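Local structure of uncharacterized protein (4JPQ) at residues A16-E21 and E61-Y66; A88-F93 and C153-V158; G181-C186 and G215-E220. The protein is of unknown function but, as a member of carbohydrate-binding family 9, probably binds carbohydrate. All coordinates share one frame; numbering follows the deposited sequence.

Interaction 1 (A16-E21 and E61-Y66)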
loop_
_atom_site.group_PDB
_atom_site.type_symbol
_atom_site.label_atom_id
_atom_site.label_comp_id
_atom_site.label_asym_id
_atom_site.label_seq_id
_atom_site.Cartn_x
_atom_site.Cartn_y
_atom_site.Cartn_z
ATOM N N ALA A 16 7.572 18.781 -10.530
ATOM C CA ALA A 16 8.023 18.601 -9.150
ATOM C C ALA A 16 7.263 17.466 -8.468
ATOM O O ALA A 16 6.259 16.965 -8.973
ATOM C CB ALA A 16 7.856 19.897 -8.352
ATOM N N SER A 17 7.769 17.087 -7.302
ATOM C CA SER A 17 7.169 16.054 -6.480
ATOM C C SER A 17 5.828 16.565 -5.918
ATOM O O SER A 17 5.803 17.614 -5.264
ATOM C CB SER A 17 8.088 15.724 -5.299
ATOM O OG SER A 17 7.486 14.797 -4.416
ATOM N N PRO A 18 4.720 15.843 -6.174
ATOM C CA PRO A 18 3.428 16.244 -5.618
ATOM C C PRO A 18 3.302 15.930 -4.127
ATOM O O PRO A 18 3.905 14.964 -3.634
ATOM C CB PRO A 18 2.443 15.377 -6.389
ATOM C CG PRO A 18 3.214 14.151 -6.682
ATOM C CD PRO A 18 4.592 14.632 -6.996
ATOM N N GLU A 19 2.529 16.765 -3.432
ATOM C CA GLU A 19 2.223 16.570 -2.018
ATOM C C GLU A 19 1.004 15.660 -1.953
ATOM O O GLU A 19 0.171 15.676 -2.854
ATOM C CB GLU A 19 1.996 17.911 -1.308
ATOM C CG GLU A 19 3.269 18.767 -1.232
ATOM C CD GLU A 19 4.389 18.186 -0.354
ATOM O OE1 GLU A 19 4.153 17.255 0.458
ATOM O OE2 GLU A 19 5.530 18.680 -0.458
ATOM N N GLY A 20 0.928 14.853 -0.897
ATOM C CA GLY A 20 -0.130 13.871 -0.731
ATOM C C GLY A 20 -1.548 14.383 -0.877
ATOM O O GLY A 20 -2.341 13.750 -1.586
ATOM N N GLU A 21 -1.848 15.520 -0.223
ATOM C CA GLU A 21 -3.209 16.113 -0.254
ATOM C C GLU A 21 -3.674 16.426 -1.682
ATOM O O GLU A 21 -4.872 16.302 -1.992
ATOM C CB GLU A 21 -3.307 17.387 0.617
ATOM C CG GLU A 21 -4.749 17.823 0.950
ATOM C CD GLU A 21 -4.838 19.132 1.733
ATOM O OE1 GLU A 21 -4.171 20.109 1.332
ATOM O OE2 GLU A 21 -5.598 19.202 2.731
ATOM N N GLU A 61 8.494 8.952 -9.143
ATOM C CA GLU A 61 7.664 8.558 -7.978
ATOM C C GLU A 61 6.434 7.734 -8.328
ATOM O O GLU A 61 5.849 7.938 -9.385
ATOM C CB GLU A 61 7.156 9.833 -7.286
ATOM C CG GLU A 61 8.237 10.749 -6.724
ATOM C CD GLU A 61 7.947 12.202 -6.957
ATOM O OE1 GLU A 61 7.927 12.634 -8.133
ATOM O OE2 GLU A 61 7.748 12.899 -5.953
ATOM N N ILE A 62 6.043 6.841 -7.415
ATOM C CA ILE A 62 4.824 6.038 -7.533
ATOM C C ILE A 62 3.775 6.747 -6.682
ATOM O O ILE A 62 4.051 7.081 -5.526
ATOM C CB ILE A 62 4.974 4.610 -6.973
ATOM C CG1 ILE A 62 6.062 3.859 -7.733
ATOM C CG2 ILE A 62 3.646 3.851 -7.076
ATOM C CD1 ILE A 62 6.412 2.507 -7.143
ATOM N N LEU A 63 2.580 6.907 -7.251
ATOM C CA LEU A 63 1.456 7.566 -6.626
ATOM C C LEU A 63 0.359 6.543 -6.361
ATOM O O LEU A 63 -0.152 5.940 -7.307
ATOM C CB LEU A 63 0.913 8.635 -7.574
ATOM C CG LEU A 63 1.897 9.671 -8.105
ATOM C CD1 LEU A 63 1.158 10.660 -8.985
ATOM C CD2 LEU A 63 2.614 10.399 -6.978
ATOM N N LEU A 64 -0.004 6.359 -5.087
ATOM C CA LEU A 64 -1.075 5.441 -4.655
ATOM C C LEU A 64 -2.181 6.189 -3.949
ATOM O O LEU A 64 -1.890 7.057 -3.132
ATOM C CB LEU A 64 -0.570 4.439 -3.629
ATOM C CG LEU A 64 0.342 3.321 -4.029
ATOM C CD1 LEU A 64 0.761 2.571 -2.777
ATOM C CD2 LEU A 64 -0.367 2.397 -4.998
ATOM N N HIS A 65 -3.426 5.789 -4.224
ATOM C CA HIS A 65 -4.608 6.368 -3.630
ATOM C C HIS A 65 -5.573 5.231 -3.321
ATOM O O HIS A 65 -5.998 4.542 -4.235
ATOM C CB HIS A 65 -5.228 7.399 -4.586
ATOM C CG HIS A 65 -6.445 8.081 -4.043
ATOM N ND1 HIS A 65 -7.576 8.309 -4.796
ATOM C CD2 HIS A 65 -6.726 8.538 -2.805
ATOM C CE1 HIS A 65 -8.491 8.900 -4.052
ATOM N NE2 HIS A 65 -7.998 9.054 -2.841
ATOM N N TYR A 66 -5.855 5.025 -2.036
ATOM C CA TYR A 66 -6.783 4.020 -1.542
ATOM C C TYR A 66 -8.042 4.695 -1.039
ATOM O O TYR A 66 -7.955 5.758 -0.412
ATOM C CB TYR A 66 -6.191 3.302 -0.325
ATOM C CG TYR A 66 -5.003 2.425 -0.580
ATOM C CD1 TYR A 66 -3.706 2.943 -0.517
ATOM C CD2 TYR A 66 -5.161 1.052 -0.830
ATOM C CE1 TYR A 66 -2.595 2.128 -0.725
ATOM C CE2 TYR A 66 -4.056 0.229 -1.039
ATOM C CZ TYR A 66 -2.779 0.771 -0.981
ATOM O OH TYR A 66 -1.680 -0.016 -1.189
#
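Ser-17 and Pro-18 meet Glu-61 and Leu-63 in a small, partly buried contact that fixes a loop against the start of a strand. The loop lies between strand 6-11 and helix 23-29. The strand, 61-70, belongs to the beta-sandwich expected of carbohydrate-binding family 9. The polar half is one side-chain hydrogen bond. Ser-17 OG donates to Glu-61 OE2 at 2.5 Å, a very short bond whose exact length is doubtful. The serine hydroxyl lies anti to the backbone N (chi1 175°), which turns it to the carboxylate. The glutamate chain reaches from the strand to the loop and is bent at chi2 (139°). Its other oxygen, OE1, hydrogen-bonds to the hydroxyl of Thr-58, so both carboxylate oxygens are engaged. Pro-18 points toward the strand, and its CD lies beside the carboxylate, 3.7 Å from Glu-61 OE2. The apolar half is the CG of the same ring, which packs on Leu-63 CD2 at 3.8 Å, the two side chains meeting at a slant. Glu-61 and Leu-63 alternate with Ile-62, so both project on the loop side of the strand. Both also touch Val-160 of the adjacent strand 152-162. With an alanine here instead of Glu-61, the carboxylate is gone, and the hydroxyls of Ser-17 and Thr-58 would probably lose the group that joins them. Ser-17 OG also hydrogen-bonds to Lys-136 NZ. The serine therefore stands between an amine and a carboxylate, and the nearby lysine probably favours the charged form of Glu-61.

Interaction 2 (A88-F93 and C153-V158)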
loop_
_atom_site.group_PDB
_atom_site.type_symbol
_atom_site.label_atom_id
_atom_site.label_comp_id
_atom_site.label_asym_id
_atom_site.label_seq_id
_atom_site.Cartn_x
_atom_site.Cartn_y
_atom_site.Cartn_z
ATOM N N ALA A 88 -6.445 -0.009 11.500
ATOM C CA ALA A 88 -7.081 -0.048 10.160
ATOM C C ALA A 88 -5.963 0.357 9.223
ATOM O O ALA A 88 -5.458 1.483 9.307
ATOM C CB ALA A 88 -8.250 0.917 10.052
ATOM N N CYS A 89 -5.577 -0.564 8.346
ATOM C CA CYS A 89 -4.369 -0.419 7.560
ATOM C C CYS A 89 -4.489 -0.870 6.122
ATOM O O CYS A 89 -5.075 -1.916 5.858
ATOM C CB CYS A 89 -3.319 -1.272 8.276
ATOM S SG CYS A 89 -1.671 -1.357 7.575
ATOM N N VAL A 90 -3.890 -0.082 5.219
ATOM C CA VAL A 90 -3.768 -0.412 3.790
ATOM C C VAL A 90 -2.278 -0.626 3.527
ATOM O O VAL A 90 -1.424 0.021 4.167
ATOM C CB VAL A 90 -4.335 0.639 2.834
ATOM C CG1 VAL A 90 -5.847 0.702 2.987
ATOM C CG2 VAL A 90 -3.691 2.013 3.013
ATOM N N GLU A 91 -1.980 -1.545 2.606
ATOM C CA GLU A 91 -0.610 -1.971 2.346
ATOM C C GLU A 91 -0.300 -2.100 0.851
ATOM O O GLU A 91 -1.193 -2.364 0.046
ATOM C CB GLU A 91 -0.350 -3.320 3.044
ATOM C CG GLU A 91 -0.736 -3.383 4.530
ATOM C CD GLU A 91 -0.456 -4.713 5.214
ATOM O OE1 GLU A 91 -0.039 -5.675 4.554
ATOM O OE2 GLU A 91 -0.678 -4.806 6.434
ATOM N N PHE A 92 0.978 -1.894 0.520
ATOM C CA PHE A 92 1.537 -2.033 -0.827
ATOM C C PHE A 92 2.853 -2.799 -0.705
ATOM O O PHE A 92 3.761 -2.346 -0.014
ATOM C CB PHE A 92 1.794 -0.655 -1.447
ATOM C CG PHE A 92 2.512 -0.690 -2.788
ATOM C CD1 PHE A 92 2.048 -1.498 -3.830
ATOM C CD2 PHE A 92 3.618 0.133 -3.033
ATOM C CE1 PHE A 92 2.683 -1.508 -5.072
ATOM C CE2 PHE A 92 4.250 0.134 -4.272
ATOM C CZ PHE A 92 3.782 -0.690 -5.291
ATOM N N PHE A 93 2.927 -3.960 -1.345
ATOM C CA PHE A 93 4.123 -4.815 -1.343
ATOM C C PHE A 93 4.628 -4.827 -2.780
ATOM O O PHE A 93 3.818 -4.963 -3.694
ATOM C CB PHE A 93 3.790 -6.252 -0.928
ATOM C CG PHE A 93 3.647 -6.476 0.566
ATOM C CD1 PHE A 93 2.845 -5.655 1.368
ATOM C CD2 PHE A 93 4.250 -7.586 1.164
ATOM C CE1 PHE A 93 2.703 -5.907 2.735
ATOM C CE2 PHE A 93 4.106 -7.839 2.523
ATOM C CZ PHE A 93 3.337 -6.995 3.312
ATOM N N CYS A 153 -17.431 4.074 8.633
ATOM C CA CYS A 153 -16.557 5.209 8.343
ATOM C C CYS A 153 -15.892 5.096 6.969
ATOM O O CYS A 153 -15.263 4.069 6.675
ATOM C CB CYS A 153 -15.474 5.273 9.418
ATOM S SG CYS A 153 -14.117 6.404 9.032
ATOM N N SER A 154 -16.029 6.148 6.155
ATOM C CA SER A 154 -15.381 6.228 4.842
ATOM C C SER A 154 -14.086 7.041 4.969
ATOM O O SER A 154 -14.114 8.158 5.462
ATOM C CB SER A 154 -16.294 6.868 3.799
ATOM O OG SER A 154 -17.391 6.033 3.508
ATOM N N TRP A 155 -12.956 6.463 4.572
ATOM C CA TRP A 155 -11.676 7.177 4.592
ATOM C C TRP A 155 -10.865 6.908 3.353
ATOM O O TRP A 155 -11.146 5.967 2.626
ATOM C CB TRP A 155 -10.858 6.875 5.848
ATOM C CG TRP A 155 -10.524 5.439 6.092
ATOM C CD1 TRP A 155 -11.343 4.490 6.625
ATOM C CD2 TRP A 155 -9.250 4.809 5.904
ATOM N NE1 TRP A 155 -10.671 3.296 6.746
ATOM C CE2 TRP A 155 -9.386 3.465 6.301
ATOM C CE3 TRP A 155 -8.005 5.248 5.428
ATOM C CZ2 TRP A 155 -8.333 2.559 6.238
ATOM C CZ3 TRP A 155 -6.950 4.331 5.359
ATOM C CH2 TRP A 155 -7.125 3.008 5.758
ATOM N N GLU A 156 -9.893 7.791 3.115
ATOM C CA GLU A 156 -8.997 7.721 1.975
ATOM C C GLU A 156 -7.571 7.979 2.438
ATOM O O GLU A 156 -7.347 8.668 3.436
ATOM C CB GLU A 156 -9.378 8.746 0.909
ATOM C CG GLU A 156 -10.846 8.688 0.499
ATOM C CD GLU A 156 -11.202 9.573 -0.692
ATOM O OE1 GLU A 156 -10.292 10.147 -1.326
ATOM O OE2 GLU A 156 -12.412 9.675 -1.006
ATOM N N LEU A 157 -6.619 7.427 1.695
ATOM C CA LEU A 157 -5.204 7.525 2.017
ATOM C C LEU A 157 -4.348 7.524 0.765
ATOM O O LEU A 157 -4.658 6.804 -0.179
ATOM C CB LEU A 157 -4.800 6.369 2.937
ATOM C CG LEU A 157 -3.335 6.308 3.411
ATOM C CD1 LEU A 157 -3.253 5.829 4.849
ATOM C CD2 LEU A 157 -2.423 5.480 2.509
ATOM N N VAL A 158 -3.249 8.293 0.817
ATOM C CA VAL A 158 -2.329 8.473 -0.282
ATOM C C VAL A 158 -0.901 8.281 0.164
ATOM O O VAL A 158 -0.534 8.695 1.259
ATOM C CB VAL A 158 -2.466 9.895 -0.860
ATOM C CG1 VAL A 158 -1.312 10.278 -1.791
ATOM C CG2 VAL A 158 -3.788 10.019 -1.584
#
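Val-90 faces both Trp-155 and Leu-157, one methyl for each. Its CG1 meets the outer end of the indole, 3.8 Å from Trp-155 CH2. Its CG2 meets the tip of the leucine, 3.7 Å from Leu-157 CD2. In both pairs the side chains run past one another in opposite directions. The two branches of the valine are thus shared out between residues two apart on the facing strand. Ala-88, two residues before Val-90, adds its methyl, with CB 4.2 Å from Trp-155 CZ2. Both aliphatic groups approach the indole at a slant, and it is the six-membered ring that receives them. Trp-155 CG sits between the backbone N and the carbonyl carbon (chi1 58°). This rotation lays the ring along its own strand and brings the benzene part to Ala-88 and Val-90. The pyrrole nitrogen is used elsewhere: NE1 hydrogen-bonds to Glu-70 OE2, which ties down the polar edge of a largely apolar group. With CG anti to the backbone N (chi1 -179°), Leu-157 reaches across the gap and its CD2 meets the valine. The backbones stay well apart, with the CA atoms of Val-90 and Leu-157 8.3 Å from each other, so side chains alone bridge the gap. Such packing is characteristic of the interior of a beta-sandwich. Strand 89-95 pairs with 102-108 and 178-186, whereas 152-162 pairs with 61-70 and 136-139. Lys-185 of strand 178-186 touches both Val-90 and Trp-155, and Val-68 of strand 61-70 also lies against the indole.

Interaction 3 (G181-C186 and G215-E220)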
loop_
_atom_site.group_PDB
_atom_site.type_symbol
_atom_site.label_atom_id
_atom_site.label_comp_id
_atom_site.label_asym_id
_atom_site.label_seq_id
_atom_site.Cartn_x
_atom_site.Cartn_y
_atom_site.Cartn_z
ATOM N N GLY A 181 4.025 -6.896 -7.603
ATOM C CA GLY A 181 3.532 -6.485 -6.298
ATOM C C GLY A 181 2.104 -6.874 -5.996
ATOM O O GLY A 181 1.458 -7.589 -6.771
ATOM N N ASN A 182 1.621 -6.420 -4.844
ATOM C CA ASN A 182 0.241 -6.671 -4.429
ATOM C C ASN A 182 -0.212 -5.567 -3.471
ATOM O O ASN A 182 0.627 -4.806 -2.936
ATOM C CB ASN A 182 0.133 -8.070 -3.786
ATOM C CG ASN A 182 -1.240 -8.721 -3.955
ATOM O OD1 ASN A 182 -2.248 -8.060 -4.206
ATOM N ND2 ASN A 182 -1.275 -10.044 -3.800
ATOM N N PHE A 183 -1.530 -5.481 -3.280
ATOM C CA PHE A 183 -2.142 -4.458 -2.427
ATOM C C PHE A 183 -3.046 -5.142 -1.422
ATOM O O PHE A 183 -3.740 -6.093 -1.780
ATOM C CB PHE A 183 -2.928 -3.457 -3.276
ATOM C CG PHE A 183 -2.150 -2.930 -4.453
ATOM C CD1 PHE A 183 -2.089 -3.658 -5.640
ATOM C CD2 PHE A 183 -1.453 -1.718 -4.374
ATOM C CE1 PHE A 183 -1.355 -3.192 -6.722
ATOM C CE2 PHE A 183 -0.728 -1.246 -5.462
ATOM C CZ PHE A 183 -0.672 -1.986 -6.635
ATOM N N TYR A 184 -3.005 -4.687 -0.163
ATOM C CA TYR A 184 -3.792 -5.309 0.899
ATOM C C TYR A 184 -4.495 -4.336 1.844
ATOM O O TYR A 184 -4.081 -3.185 2.003
ATOM C CB TYR A 184 -2.919 -6.215 1.784
ATOM C CG TYR A 184 -1.958 -7.152 1.099
ATOM C CD1 TYR A 184 -2.420 -8.176 0.282
ATOM C CD2 TYR A 184 -0.575 -7.064 1.326
ATOM C CE1 TYR A 184 -1.537 -9.068 -0.333
ATOM C CE2 TYR A 184 0.315 -7.944 0.716
ATOM C CZ TYR A 184 -0.162 -8.957 -0.097
ATOM O OH TYR A 184 0.727 -9.816 -0.694
ATOM N N LYS A 185 -5.532 -4.871 2.494
ATOM C CA LYS A 185 -6.302 -4.215 3.551
ATOM C C LYS A 185 -6.399 -5.185 4.733
ATOM O O LYS A 185 -6.606 -6.393 4.535
ATOM C CB LYS A 185 -7.704 -3.922 3.077
ATOM C CG LYS A 185 -8.646 -3.345 4.122
ATOM C CD LYS A 185 -8.324 -1.907 4.491
ATOM C CE LYS A 185 -9.227 -1.376 5.608
ATOM N NZ LYS A 185 -8.906 -1.838 6.987
ATOM N N CYS A 186 -6.276 -4.651 5.950
ATOM C CA CYS A 186 -6.377 -5.455 7.166
ATOM C C CYS A 186 -6.566 -4.590 8.406
ATOM O O CYS A 186 -6.648 -3.369 8.301
ATOM C CB CYS A 186 -5.115 -6.333 7.335
ATOM S SG CYS A 186 -3.629 -5.378 7.668
ATOM N N GLY A 215 1.106 -9.816 -8.257
ATOM C CA GLY A 215 0.621 -9.528 -9.601
ATOM C C GLY A 215 1.704 -8.755 -10.316
ATOM O O GLY A 215 2.773 -8.510 -9.741
ATOM N N THR A 216 1.407 -8.370 -11.557
ATOM C CA THR A 216 2.339 -7.650 -12.423
ATOM C C THR A 216 1.927 -6.185 -12.559
ATOM O O THR A 216 0.740 -5.872 -12.693
ATOM C CB THR A 216 2.414 -8.321 -13.805
ATOM O OG1 THR A 216 2.795 -9.692 -13.627
ATOM C CG2 THR A 216 3.435 -7.620 -14.718
ATOM N N LEU A 217 2.924 -5.302 -12.524
ATOM C CA LEU A 217 2.733 -3.856 -12.611
ATOM C C LEU A 217 3.556 -3.322 -13.773
ATOM O O LEU A 217 4.783 -3.252 -13.678
ATOM C CB LEU A 217 3.163 -3.200 -11.301
ATOM C CG LEU A 217 2.461 -3.703 -10.034
ATOM C CD1 LEU A 217 3.055 -3.009 -8.816
ATOM C CD2 LEU A 217 0.957 -3.494 -10.073
ATOM N N SER A 218 2.870 -2.975 -14.867
ATOM C CA SER A 218 3.494 -2.457 -16.088
ATOM C C SER A 218 3.444 -0.921 -16.099
ATOM O O SER A 218 2.405 -0.319 -16.374
ATOM C CB SER A 218 2.808 -3.039 -17.328
ATOM O OG SER A 218 2.850 -4.453 -17.281
ATOM N N PHE A 219 4.584 -0.308 -15.792
ATOM C CA PHE A 219 4.726 1.140 -15.804
ATOM C C PHE A 219 4.877 1.614 -17.255
ATOM O O PHE A 219 5.735 1.106 -17.989
ATOM C CB PHE A 219 5.924 1.583 -14.953
ATOM C CG PHE A 219 5.755 1.309 -13.477
ATOM C CD1 PHE A 219 6.052 0.057 -12.936
ATOM C CD2 PHE A 219 5.305 2.301 -12.622
ATOM C CE1 PHE A 219 5.902 -0.191 -11.577
ATOM C CE2 PHE A 219 5.148 2.055 -11.263
ATOM C CZ PHE A 219 5.447 0.807 -10.741
ATOM N N GLU A 220 4.017 2.562 -17.648
ATOM C CA GLU A 220 4.017 3.179 -18.981
ATOM C C GLU A 220 5.321 3.966 -19.174
ATOM O O GLU A 220 5.874 4.521 -18.215
ATOM C CB GLU A 220 2.797 4.115 -19.131
ATOM C CG GLU A 220 2.610 4.789 -20.496
ATOM C CD GLU A 220 1.616 5.954 -20.491
ATOM O OE1 GLU A 220 0.684 5.987 -19.660
ATOM O OE2 GLU A 220 1.766 6.852 -21.348
ATOM O OXT GLU A 220 5.849 4.057 -20.289
#
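Gly-181 and Gly-215 form an antiparallel hydrogen-bonded pair in which each residue is both donor and acceptor. Gly-181 N gives its hydrogen to Gly-215 O at 3.0 Å, and Gly-215 N returns one to Gly-181 O at 2.7 Å. The angles at hydrogen are 153° and 144°, so both bonds are somewhat bent. This is the one bridge between the two segments, whose axes run at 108° to each other. Past the bridge, strand 181-186 finds its backbone partners elsewhere: Asn-182, Tyr-184 and Cys-186 bond to Phe-93, Glu-91 and Cys-89 of strand 89-95. The N-H of Phe-183 is taken by the neighbouring side chain: it donates to Asn-182 OD1 at 2.8 Å. That oxygen also accepts from Ser-199 N, so two N-H groups grip it. Lys-185 NZ donates to Cys-186 O at 3.0 Å from above the carbonyl plane. The same amine forms a salt bridge with Glu-70 and a hydrogen bond with His-194, which probably compensates its buried charge. The remaining contacts are van der Waals. Leu-217 spreads its two methyls. CD1 lies 4.2 Å from Gly-181 N. CD2 makes the apolar contact, at the edge of the Phe-183 ring and 4.1 Å from Phe-183 CE1. A side chain at Gly-181 would come close to Leu-217 CD1, and its absence lets that methyl lie against the backbone. The junction thus combines paired amides with an apolar cover, so the buried backbone polar groups of both glycines are matched to each other while leucine and phenylalanine pack alongside.

The three contacts follow one another along the chain; none encloses or crosses another. From the N terminus, interaction 1 closes a loop from 16-21 to 61-66 and fastens the early loop to strand 61-70. Interaction 2 then closes the span from 88-93 to 153-158 and joins the facing layers of the sandwich. Interaction 3 closes the last loop, bringing the C-terminal strand back to 181-186. They also touch directly. Strands 61-70 and 152-162 are neighbours, linking interactions 1 and 2 through Tyr-66 N and Leu-157 O. Strands 89-95 and 178-186 are paired, linking interactions 2 and 3. Leu-64, Phe-92 and Phe-183 pack together, whereas the loop of interaction 1 covers the other side of strand 61-70.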